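Local structure of CurK, CurL fusion protein (Moorea producens 3L, 4MYZ) at the interface of chains A and B. The protein is an engineered fusion of the C-terminal docking domain of CurK and the N-terminal docking domain of CurL, which pair to connect successive modules of the curacin A polyketide synthase. Numbering follows the deposited sequence. Chains: chain A/B, CurK, CurL fusion protein.

The interface of chains A and B. Residues chain A 10, 13, 18, 21-22, 25-26; chain B 61, 64-65, 68.
B:Leu61, in the CurL part of chain B, pushes its branched tip among apolar side chains from the CurK part of chain A. CG stands anti to the backbone N (chi1 178°), and both methyls contact chain A. Methyl CD2 lies 3.8 Å from CD1 of A:Leu18 and also meets CD1 of A:Ile10 and CD1 of A:Leu13. The side chains of A:Leu18 and A:Ile10 run past B:Leu61 in the opposite sense, while A:Leu13 crosses it at about a right angle. CB of A:Ser21 touches CD2 too, at 3.8 Å. The other methyl, CD1, rests near the carbonyl of A:Ser21. A:Val22 packs CG2 on CB of B:Leu61, while CG1 faces CD1 of B:Leu64 at 4.0 Å. A:Ile26 adds its CG1 to that leucine methyl.

The polar contacts gather on A:Glu25. Its chain bends at chi2 (-54°), and its carboxylate lies between B:Lys65 and B:Arg68. CG of B:Lys65 packs 3.6 Å from the carboxylate carbon CD. The lysine then bends at chi3 and chi4 and brings NZ to 3.8 Å from OE2, a long salt bridge. B:Arg68 reaches out extended and forms a salt bridge from NH2 to OE1 at 3.3 Å. The weak hydrogen bond in this pair is nearly straight; a second weak one, to OE2, is clearly bent. The carboxylate carbon sits at the guanidinium edge, with the two planes 36° apart. CG of A:Glu25 packs 3.9 Å from methyl CD1 of B:Leu61, the side chains nearly perpendicular. An alanine here would probably leave the lysine and arginine without their acidic mate and open a gap beside that leucine methyl.

The patch joins the 3-10 helix 10-12, the loop residue A:Leu13 and helix 15-32 of chain A to helix 56-71 of chain B. It has a twin with the chains exchanged. It lies outside the engineered linker, within the two-chain assembly, which is likely to reflect the docking complex.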
# COMPACT_ATOMS: atom_id res chain seq x y z
N ILE A 10 -4.67 12.84 5.64
CA ILE A 10 -3.96 12.31 4.47
C ILE A 10 -4.14 13.19 3.23
O ILE A 10 -3.23 13.30 2.41
CB ILE A 10 -4.38 10.87 4.15
CG1 ILE A 10 -3.43 10.27 3.10
CG2 ILE A 10 -5.83 10.82 3.68
CD1 ILE A 10 -3.57 8.80 2.91
N LEU A 13 -1.54 16.02 2.47
CA LEU A 13 -0.20 15.73 1.94
C LEU A 13 -0.11 16.11 0.46
O LEU A 13 -1.00 15.75 -0.32
CB LEU A 13 0.18 14.25 2.10
CG LEU A 13 0.28 13.62 3.49
CD1 LEU A 13 0.63 12.14 3.41
CD2 LEU A 13 1.32 14.37 4.32
N LEU A 18 3.11 12.39 -0.23
CA LEU A 18 2.42 11.10 -0.31
C LEU A 18 3.37 10.01 -0.82
O LEU A 18 3.48 8.93 -0.24
CB LEU A 18 1.21 11.23 -1.21
CG LEU A 18 0.38 10.03 -1.48
CD1 LEU A 18 -0.20 9.46 -0.18
CD2 LEU A 18 -0.73 10.45 -2.41
N SER A 21 5.96 9.18 1.79
CA SER A 21 5.35 8.42 2.88
C SER A 21 5.13 6.98 2.49
O SER A 21 5.33 6.06 3.30
CB SER A 21 4.05 9.07 3.30
OG SER A 21 4.29 10.34 3.88
N VAL A 22 4.66 6.75 1.27
CA VAL A 22 4.44 5.40 0.78
C VAL A 22 5.77 4.63 0.75
O VAL A 22 5.83 3.50 1.24
CB VAL A 22 3.76 5.43 -0.60
CG1 VAL A 22 3.89 4.09 -1.30
CG2 VAL A 22 2.32 5.88 -0.50
N GLU A 25 6.86 3.57 4.20
CA GLU A 25 6.14 2.39 4.69
C GLU A 25 6.61 1.10 4.04
O GLU A 25 6.72 0.06 4.69
CB GLU A 25 4.63 2.56 4.47
CG GLU A 25 4.02 3.59 5.38
CD GLU A 25 4.28 3.39 6.86
OE1 GLU A 25 4.19 2.26 7.39
OE2 GLU A 25 4.54 4.39 7.51
N ILE A 26 6.90 1.18 2.74
CA ILE A 26 7.40 0.04 2.02
C ILE A 26 8.76 -0.39 2.56
O ILE A 26 9.00 -1.59 2.71
CB ILE A 26 7.43 0.31 0.51
CG1 ILE A 26 6.00 0.53 0.01
CG2 ILE A 26 8.08 -0.84 -0.23
CD1 ILE A 26 5.92 0.89 -1.44
N LEU B 61 -1.42 4.23 0.96
CA LEU B 61 -0.67 4.62 2.15
C LEU B 61 -1.37 4.11 3.41
O LEU B 61 -0.74 3.58 4.31
CB LEU B 61 -0.49 6.14 2.19
CG LEU B 61 0.24 6.67 3.42
CD1 LEU B 61 1.58 6.00 3.59
CD2 LEU B 61 0.33 8.19 3.35
N LEU B 64 -1.01 0.28 3.65
CA LEU B 64 0.36 -0.12 3.99
C LEU B 64 0.62 0.12 5.46
O LEU B 64 1.26 -0.72 6.14
CB LEU B 64 1.40 0.62 3.10
CG LEU B 64 1.39 0.19 1.64
CD1 LEU B 64 2.09 1.25 0.81
CD2 LEU B 64 2.02 -1.19 1.49
N LYS B 65 0.16 1.25 5.97
CA LYS B 65 0.32 1.56 7.39
C LYS B 65 -0.42 0.54 8.24
O LYS B 65 0.12 0.09 9.28
CB LYS B 65 -0.16 2.96 7.72
CG LYS B 65 0.76 4.06 7.23
CD LYS B 65 0.14 5.42 7.54
CE LYS B 65 0.35 5.83 8.98
NZ LYS B 65 1.74 6.34 9.20
N ARG B 68 1.52 -2.76 8.13
CA ARG B 68 2.75 -2.65 8.95
C ARG B 68 2.41 -2.72 10.43
O ARG B 68 3.08 -3.44 11.19
CB ARG B 68 3.50 -1.35 8.63
CG ARG B 68 4.76 -1.14 9.51
CD ARG B 68 5.27 0.29 9.40
NE ARG B 68 6.35 0.57 10.34
CZ ARG B 68 7.03 1.72 10.36
NH1 ARG B 68 8.01 1.89 11.24
NH2 ARG B 68 6.74 2.69 9.49